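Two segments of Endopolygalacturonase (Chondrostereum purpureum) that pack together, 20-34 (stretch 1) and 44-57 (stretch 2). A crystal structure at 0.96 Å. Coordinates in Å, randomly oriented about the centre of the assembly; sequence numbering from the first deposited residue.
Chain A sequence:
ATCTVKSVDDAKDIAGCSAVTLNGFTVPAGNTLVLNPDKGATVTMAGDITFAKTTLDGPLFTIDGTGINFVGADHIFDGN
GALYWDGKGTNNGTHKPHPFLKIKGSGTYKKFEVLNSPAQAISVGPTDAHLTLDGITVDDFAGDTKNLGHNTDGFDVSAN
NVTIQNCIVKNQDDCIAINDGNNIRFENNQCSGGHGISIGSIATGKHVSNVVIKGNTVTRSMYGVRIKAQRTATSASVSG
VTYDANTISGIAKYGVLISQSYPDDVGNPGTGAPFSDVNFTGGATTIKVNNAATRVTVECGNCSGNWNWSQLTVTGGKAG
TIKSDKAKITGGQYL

Stretch 1 (20-34) VTLNGFTVPAGNTLV
Stretch 2 44-57: TMAGDITFAKTTLD

The two stretches pair as parallel strands, but the register slips by one residue midway. Thr21 lies beside Thr44 and Leu22 beside Met45; beyond the slip Phe25 pairs with Ile49, Thr26 with Thr50 and Val27 with Phe51. Loops separate the two ladders. There Gly24 and Gly47 bring their CA atoms to 3.7 Å. A CB on Gly24 would clash with Asp48 O, and one on Gly47 with Gly24 N.

Backbone hydrogen bonds carry the first ladder: Thr44 N to Val20 O, 2.9 Å; Leu22 N to Thr44 O, 2.8 Å; Ala46 N to Leu22 O, 2.8 Å. The second opens with a weak bond from Phe25 N to Asp48 O, 3.2 Å. Thr50 N to Phe25 O (3.1 Å), Val27 N to Thr50 O (2.8 Å) and Ala52 N to Val27 O (3.1 Å) follow. Strands 25-27 and 49-51 cross at -29°, with phi/psi of -97/134 at Thr26 and -106/136 at Thr50. Asn23 O is buried without a polar partner.

One sheet face carries Thr21, Thr44, Thr26 and Thr50, all chi1 m. The other is apolar. Ile49 (m, t) is central: its CD1 lies 3.6 Å from Leu22 CG and 3.9 Å from Leu33 CD2. Leu22 and Leu33 are both t, p. Ile49 CG1 lies over one face of the Phe25 ring (chi1 p, chi2 93°). Val27 (t) puts CG2 3.7 Å from Ile49 CG2 and over the Phe51 ring (chi1 m, chi2 73°), 4.0 Å from its centroid.

Pro28 to Asn31 form a type II turn, closed by Asn31 N to Pro28 O at 3.1 Å. Gly30 suits its positive phi (80/9). Its N donates to Thr54 OG1 at 3.2 Å; Thr54 is t. Leu56 (m, t) covers the turn, CD1 3.4 Å from Gly30 C. In all, 969 Å² is buried.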

ATOM      1  N   VAL A  20      17.002  -5.060  21.458  1.00 13.40           N
ATOM      2  CA  VAL A  20      17.945  -4.452  20.525  1.00 13.53           C
ATOM      3  C   VAL A  20      17.662  -2.944  20.477  1.00 12.90           C
ATOM      4  O   VAL A  20      16.469  -2.585  20.374  1.00 13.96           O
ATOM      5  CB  VAL A  20      17.790  -5.065  19.125  1.00 13.70           C
ATOM      6  CG1 VAL A  20      18.665  -4.359  18.074  1.00 15.27           C
ATOM      7  CG2 VAL A  20      18.161  -6.551  19.179  1.00 15.89           C
ATOM      8  N   THR A  21      18.678  -2.122  20.548  1.00 12.69           N
ATOM      9  CA  THR A  21      18.526  -0.702  20.336  1.00 13.25           C
ATOM     10  C   THR A  21      19.129  -0.334  18.996  1.00 12.85           C
ATOM     11  O   THR A  21      20.286  -0.644  18.756  1.00 15.13           O
ATOM     12  CB  THR A  21      19.246   0.090  21.450  1.00 15.36           C
ATOM     13  OG1 THR A  21      18.680  -0.321  22.708  1.00 17.05           O
ATOM     14  CG2 THR A  21      18.988   1.579  21.279  1.00 17.68           C
ATOM     15  N   LEU A  22      18.318   0.291  18.159  1.00 13.47           N
ATOM     16  CA  LEU A  22      18.769   0.702  16.830  1.00 14.07           C
ATOM     17  C   LEU A  22      19.066   2.197  16.952  1.00 14.47           C
ATOM     18  O   LEU A  22      18.139   3.021  16.998  1.00 14.87           O
ATOM     19  CB  LEU A  22      17.664   0.317  15.816  1.00 16.58           C
ATOM     20  CG  LEU A  22      17.924   0.719  14.382  1.00 16.18           C
ATOM     21  CD1 LEU A  22      19.172   0.057  13.862  1.00 17.55           C
ATOM     22  CD2 LEU A  22      16.642   0.219  13.637  1.00 19.25           C
ATOM     23  N   ASN A  23      20.356   2.545  17.038  1.00 14.75           N
ATOM     24  CA  ASN A  23      20.732   3.953  17.108  1.00 14.73           C
ATOM     25  C   ASN A  23      20.593   4.626  15.721  1.00 14.55           C
ATOM     26  O   ASN A  23      20.396   3.980  14.698  1.00 16.40           O
ATOM     27  CB  ASN A  23      22.139   4.104  17.664  1.00 16.79           C
ATOM     28  CG  ASN A  23      22.261   4.032  19.166  1.00 17.38           C
ATOM     29  OD1 ASN A  23      21.299   3.734  19.811  1.00 18.52           O
ATOM     30  ND2 ASN A  23      23.438   4.377  19.735  1.00 20.85           N
ATOM     31  N   GLY A  24      20.660   5.947  15.752  1.00 15.27           N
ATOM     32  CA  GLY A  24      20.678   6.751  14.480  1.00 15.97           C
ATOM     33  C   GLY A  24      22.097   6.735  13.900  1.00 13.25           C
ATOM     34  O   GLY A  24      23.110   6.735  14.589  1.00 14.65           O
ATOM     35  N   PHE A  25      22.134   6.663  12.553  1.00 12.13           N
ATOM     36  CA  PHE A  25      23.381   6.673  11.778  1.00 11.54           C
ATOM     37  C   PHE A  25      23.009   6.798  10.318  1.00 11.43           C
ATOM     38  O   PHE A  25      21.828   6.751   9.943  1.00 11.76           O
ATOM     39  CB  PHE A  25      24.269   5.423  12.028  1.00 12.71           C
ATOM     40  CG  PHE A  25      23.613   4.091  11.809  1.00 13.06           C
ATOM     41  CD1 PHE A  25      23.685   3.427  10.569  1.00 15.30           C
ATOM     42  CD2 PHE A  25      22.955   3.468  12.848  1.00 14.72           C
ATOM     43  CE1 PHE A  25      23.114   2.176  10.408  1.00 17.43           C
ATOM     44  CE2 PHE A  25      22.348   2.228  12.706  1.00 16.01           C
ATOM     45  CZ  PHE A  25      22.436   1.591  11.482  1.00 16.92           C
ATOM     46  N   THR A  26      24.047   6.993   9.481  1.00 11.68           N
ATOM     47  CA  THR A  26      23.873   6.956   8.034  1.00 12.07           C
ATOM     48  C   THR A  26      24.236   5.595   7.502  1.00 11.58           C
ATOM     49  O   THR A  26      25.289   5.031   7.867  1.00 13.38           O
ATOM     50  CB  THR A  26      24.756   8.001   7.367  1.00 13.55           C
ATOM     51  OG1 THR A  26      24.287   9.282   7.798  1.00 15.43           O
ATOM     52  CG2 THR A  26      24.676   7.929   5.855  1.00 14.99           C
ATOM     53  N   VAL A  27      23.395   5.037   6.625  1.00 11.45           N
ATOM     54  CA  VAL A  27      23.728   3.856   5.835  1.00 11.84           C
ATOM     55  C   VAL A  27      24.510   4.363   4.606  1.00 11.83           C
ATOM     56  O   VAL A  27      23.929   5.072   3.764  1.00 12.03           O
ATOM     57  CB  VAL A  27      22.456   3.109   5.429  1.00 11.80           C
ATOM     58  CG1 VAL A  27      22.787   1.986   4.447  1.00 13.18           C
ATOM     59  CG2 VAL A  27      21.750   2.597   6.679  1.00 12.11           C
ATOM     60  N   PRO A  28      25.787   4.045   4.514  1.00 12.74           N
ATOM     61  CA  PRO A  28      26.609   4.627   3.423  1.00 13.63           C
ATOM     62  C   PRO A  28      26.179   4.089   2.101  1.00 12.40           C
ATOM     63  O   PRO A  28      25.629   3.006   1.953  1.00 13.63           O
ATOM     64  CB  PRO A  28      28.060   4.190   3.775  1.00 15.98           C
ATOM     65  CG  PRO A  28      28.001   3.809   5.224  1.00 17.78           C
ATOM     66  CD  PRO A  28      26.619   3.232   5.447  1.00 13.70           C
ATOM     67  N   ALA A  29      26.585   4.848   1.045  1.00 12.54           N
ATOM     68  CA  ALA A  29      26.427   4.391  -0.336  1.00 12.82           C
ATOM     69  C   ALA A  29      26.929   2.950  -0.467  1.00 12.91           C
ATOM     70  O   ALA A  29      28.009   2.633   0.047  1.00 15.02           O
ATOM     71  CB  ALA A  29      27.183   5.318  -1.262  1.00 13.82           C
ATOM     72  N   GLY A  30      26.197   2.134  -1.216  1.00 13.89           N
ATOM     73  CA  GLY A  30      26.667   0.778  -1.514  1.00 15.87           C
ATOM     74  C   GLY A  30      26.442  -0.202  -0.387  1.00 14.52           C
ATOM     75  O   GLY A  30      26.915  -1.350  -0.440  1.00 16.38           O
ATOM     76  N   ASN A  31      25.685   0.182   0.672  1.00 13.99           N
ATOM     77  CA  ASN A  31      25.401  -0.733   1.799  1.00 13.84           C
ATOM     78  C   ASN A  31      23.907  -0.862   2.033  1.00 12.70           C
ATOM     79  O   ASN A  31      23.128  -0.003   1.639  1.00 13.55           O
ATOM     80  CB  ASN A  31      26.022  -0.143   3.090  1.00 15.93           C
ATOM     81  CG  ASN A  31      27.534  -0.287   3.043  1.00 18.91           C
ATOM     82  OD1 ASN A  31      28.055  -1.224   3.582  1.00 27.58           O
ATOM     83  ND2 ASN A  31      28.245   0.614   2.368  1.00 23.05           N
ATOM     84  N   THR A  32      23.540  -1.968   2.686  1.00 13.26           N
ATOM     85  CA  THR A  32      22.167  -2.110   3.145  1.00 12.75           C
ATOM     86  C   THR A  32      22.157  -2.404   4.637  1.00 12.90           C
ATOM     87  O   THR A  32      23.204  -2.796   5.207  1.00 14.75           O
ATOM     88  CB  THR A  32      21.391  -3.186   2.387  1.00 14.02           C
ATOM     89  OG1 THR A  32      22.073  -4.415   2.648  1.00 15.83           O
ATOM     90  CG2 THR A  32      21.330  -2.914   0.904  1.00 15.96           C
ATOM     91  N   LEU A  33      21.001  -2.210   5.259  1.00 12.10           N
ATOM     92  CA  LEU A  33      20.804  -2.448   6.708  1.00 11.98           C
ATOM     93  C   LEU A  33      19.857  -3.614   6.836  1.00 11.74           C
ATOM     94  O   LEU A  33      18.701  -3.511   6.466  1.00 12.76           O
ATOM     95  CB  LEU A  33      20.287  -1.174   7.349  1.00 12.81           C
ATOM     96  CG  LEU A  33      19.970  -1.316   8.872  1.00 13.00           C
ATOM     97  CD1 LEU A  33      21.236  -1.776   9.635  1.00 15.31           C
ATOM     98  CD2 LEU A  33      19.476   0.001   9.421  1.00 15.03           C
ATOM     99  N   VAL A  34      20.390  -4.724   7.343  1.00 11.89           N
ATOM    100  CA  VAL A  34      19.639  -5.988   7.448  1.00 12.34           C
ATOM    101  C   VAL A  34      19.625  -6.428   8.904  1.00 12.22           C
ATOM    102  O   VAL A  34      20.656  -6.599   9.528  1.00 13.96           O
ATOM    103  CB  VAL A  34      20.287  -7.064   6.577  1.00 14.62           C
ATOM    104  CG1 VAL A  34      19.564  -8.418   6.711  1.00 16.03           C
ATOM    105  CG2 VAL A  34      20.247  -6.619   5.080  1.00 14.82           C
ATOM    106  N   THR A  44      14.050  -1.345  19.431  1.00 12.55           N
ATOM    107  CA  THR A  44      13.638   0.007  19.706  1.00 12.67           C
ATOM    108  C   THR A  44      14.534   0.978  18.988  1.00 12.45           C
ATOM    109  O   THR A  44      15.769   0.914  19.154  1.00 13.30           O
ATOM    110  CB  THR A  44      13.701   0.306  21.231  1.00 13.42           C
ATOM    111  OG1 THR A  44      12.874  -0.668  21.927  1.00 14.40           O
ATOM    112  CG2 THR A  44      13.195   1.701  21.579  1.00 14.65           C
ATOM    113  N   MET A  45      13.951   1.871  18.189  1.00 12.36           N
ATOM    114  CA  MET A  45      14.731   2.906  17.540  1.00 12.37           C
ATOM    115  C   MET A  45      15.034   4.048  18.489  1.00 12.70           C
ATOM    116  O   MET A  45      14.126   4.537  19.193  1.00 13.72           O
ATOM    117  CB  MET A  45      13.963   3.525  16.360  1.00 15.12           C
ATOM    118  CG  MET A  45      13.866   2.718  15.167  1.00 18.54           C
ATOM    119  SD  MET A  45      13.199   3.566  13.749  1.00 16.21           S
ATOM    120  CE  MET A  45      14.542   4.324  12.804  1.00 16.74           C
ATOM    121  N   ALA A  46      16.290   4.477  18.484  1.00 13.41           N
ATOM    122  CA  ALA A  46      16.748   5.567  19.378  1.00 13.64           C
ATOM    123  C   ALA A  46      17.281   6.732  18.573  1.00 12.73           C
ATOM    124  O   ALA A  46      17.735   7.720  19.192  1.00 15.80           O
ATOM    125  CB  ALA A  46      17.827   5.057  20.333  1.00 16.29           C
ATOM    126  N   GLY A  47      17.257   6.673  17.255  1.00 12.20           N
ATOM    127  CA  GLY A  47      17.678   7.786  16.395  1.00 12.20           C
ATOM    128  C   GLY A  47      17.151   7.547  14.985  1.00 11.52           C
ATOM    129  O   GLY A  47      16.538   6.527  14.705  1.00 12.45           O
ATOM    130  N   ASP A  48      17.377   8.567  14.146  1.00 11.29           N
ATOM    131  CA  ASP A  48      16.950   8.490  12.750  1.00 11.20           C
ATOM    132  C   ASP A  48      18.055   7.841  11.905  1.00 10.86           C
ATOM    133  O   ASP A  48      19.266   8.040  12.154  1.00 11.81           O
ATOM    134  CB  ASP A  48      16.693   9.893  12.230  1.00 11.58           C
ATOM    135  CG  ASP A  48      15.563  10.635  12.944  1.00 11.57           C
ATOM    136  OD1 ASP A  48      14.696   9.978  13.569  1.00 12.06           O
ATOM    137  OD2 ASP A  48      15.544  11.885  12.803  1.00 13.03           O
ATOM    138  N   ILE A  49      17.635   7.095  10.879  1.00 10.84           N
ATOM    139  CA  ILE A  49      18.590   6.423   9.966  1.00 11.09           C
ATOM    140  C   ILE A  49      18.441   7.043   8.597  1.00 10.91           C
ATOM    141  O   ILE A  49      17.364   7.031   8.008  1.00 11.63           O
ATOM    142  CB  ILE A  49      18.370   4.905   9.974  1.00 12.34           C
ATOM    143  CG1 ILE A  49      18.607   4.360  11.421  1.00 16.09           C
ATOM    144  CG2 ILE A  49      19.334   4.236   8.996  1.00 12.49           C
ATOM    145  CD1 ILE A  49      18.257   2.940  11.608  1.00 18.22           C
ATOM    146  N   THR A  50      19.530   7.628   8.125  1.00 10.55           N
ATOM    147  CA  THR A  50      19.566   8.330   6.826  1.00 10.74           C
ATOM    148  C   THR A  50      20.320   7.493   5.821  1.00 10.76           C
ATOM    149  O   THR A  50      21.397   6.957   6.141  1.00 12.76           O
ATOM    150  CB  THR A  50      20.211   9.719   7.011  1.00 11.41           C
ATOM    151  OG1 THR A  50      19.416  10.487   7.934  1.00 12.18           O
ATOM    152  CG2 THR A  50      20.285  10.505   5.693  1.00 12.97           C
ATOM    153  N   PHE A  51      19.800   7.382   4.598  1.00 10.74           N
ATOM    154  CA  PHE A  51      20.421   6.526   3.574  1.00 10.78           C
ATOM    155  C   PHE A  51      21.053   7.433   2.523  1.00 10.72           C
ATOM    156  O   PHE A  51      20.370   8.157   1.767  1.00 10.98           O
ATOM    157  CB  PHE A  51      19.356   5.637   2.941  1.00 11.30           C
ATOM    158  CG  PHE A  51      18.859   4.591   3.913  1.00 11.35           C
ATOM    159  CD1 PHE A  51      18.008   4.919   4.993  1.00 11.26           C
ATOM    160  CD2 PHE A  51      19.231   3.240   3.751  1.00 11.74           C
ATOM    161  CE1 PHE A  51      17.585   3.962   5.880  1.00 12.20           C
ATOM    162  CE2 PHE A  51      18.762   2.273   4.643  1.00 12.62           C
ATOM    163  CZ  PHE A  51      17.940   2.643   5.714  1.00 12.33           C
ATOM    164  N   ALA A  52      22.398   7.437   2.485  1.00 10.96           N
ATOM    165  CA  ALA A  52      23.108   8.230   1.477  1.00 11.54           C
ATOM    166  C   ALA A  52      22.697   7.784   0.093  1.00 10.90           C
ATOM    167  O   ALA A  52      22.346   6.608  -0.147  1.00 11.61           O
ATOM    168  CB  ALA A  52      24.630   8.061   1.689  1.00 12.24           C
ATOM    169  N   LYS A  53      22.798   8.695  -0.887  1.00 11.04           N
ATOM    170  CA  LYS A  53      22.429   8.342  -2.266  1.00 11.05           C
ATOM    171  C   LYS A  53      23.247   7.116  -2.710  1.00 10.67           C
ATOM    172  O   LYS A  53      24.478   7.065  -2.555  1.00 11.71           O
ATOM    173  CB  LYS A  53      22.649   9.506  -3.228  1.00 12.54           C
ATOM    174  CG  LYS A  53      21.995   9.232  -4.584  1.00 14.58           C
ATOM    175  CD  LYS A  53      22.037  10.400  -5.521  1.00 14.87           C
ATOM    176  CE  LYS A  53      21.391  10.052  -6.871  1.00 15.64           C
ATOM    177  NZ  LYS A  53      21.391  11.220  -7.790  1.00 16.09           N
ATOM    178  N   THR A  54      22.546   6.138  -3.286  1.00 11.00           N
ATOM    179  CA  THR A  54      23.127   4.835  -3.565  1.00 11.08           C
ATOM    180  C   THR A  54      22.744   4.370  -4.958  1.00 11.34           C
ATOM    181  O   THR A  54      21.714   4.777  -5.515  1.00 12.20           O
ATOM    182  CB  THR A  54      22.656   3.834  -2.490  1.00 11.09           C
ATOM    183  OG1 THR A  54      23.425   2.625  -2.637  1.00 11.90           O
ATOM    184  CG2 THR A  54      21.166   3.530  -2.558  1.00 12.12           C
ATOM    185  N   THR A  55      23.554   3.460  -5.491  1.00 11.66           N
ATOM    186  CA  THR A  55      23.286   2.810  -6.774  1.00 12.31           C
ATOM    187  C   THR A  55      22.698   1.427  -6.563  1.00 12.31           C
ATOM    188  O   THR A  55      22.312   0.793  -7.590  1.00 13.89           O
ATOM    189  CB  THR A  55      24.538   2.735  -7.683  1.00 13.22           C
ATOM    190  OG1 THR A  55      25.489   1.820  -7.062  1.00 14.28           O
ATOM    191  CG2 THR A  55      25.155   4.077  -7.873  1.00 13.97           C
ATOM    192  N   LEU A  56      22.610   0.915  -5.347  1.00 12.67           N
ATOM    193  CA  LEU A  56      22.047  -0.403  -5.124  1.00 12.60           C
ATOM    194  C   LEU A  56      20.582  -0.509  -5.461  1.00 12.19           C
ATOM    195  O   LEU A  56      19.819   0.477  -5.279  1.00 13.28           O
ATOM    196  CB  LEU A  56      22.207  -0.835  -3.651  1.00 13.39           C
ATOM    197  CG  LEU A  56      23.630  -0.955  -3.134  1.00 14.69           C
ATOM    198  CD1 LEU A  56      23.609  -1.453  -1.698  1.00 18.49           C
ATOM    199  CD2 LEU A  56      24.496  -1.854  -4.010  1.00 19.10           C
ATOM    200  N   ASP A  57      20.162  -1.707  -5.833  1.00 12.79           N
ATOM    201  CA  ASP A  57      18.745  -2.022  -5.823  1.00 12.96           C
ATOM    202  C   ASP A  57      18.229  -2.092  -4.371  1.00 12.51           C
ATOM    203  O   ASP A  57      18.985  -2.418  -3.434  1.00 13.79           O
ATOM    204  CB  ASP A  57      18.534  -3.415  -6.451  1.00 14.26           C
ATOM    205  CG  ASP A  57      18.716  -3.418  -7.967  1.00 16.38           C
ATOM    206  OD1 ASP A  57      18.752  -2.388  -8.608  1.00 18.49           O
ATOM    207  OD2 ASP A  57      18.821  -4.561  -8.495  1.00 20.80           O
TER
HETATM  208  O   HOH W   1      14.547  -2.692  22.731  1.00 15.83           O
HETATM  209  O   HOH W   2      22.447   4.279   1.365  1.00 13.38           O
HETATM  210  O   HOH W   3      22.987   2.028  -0.105  1.00 16.61           O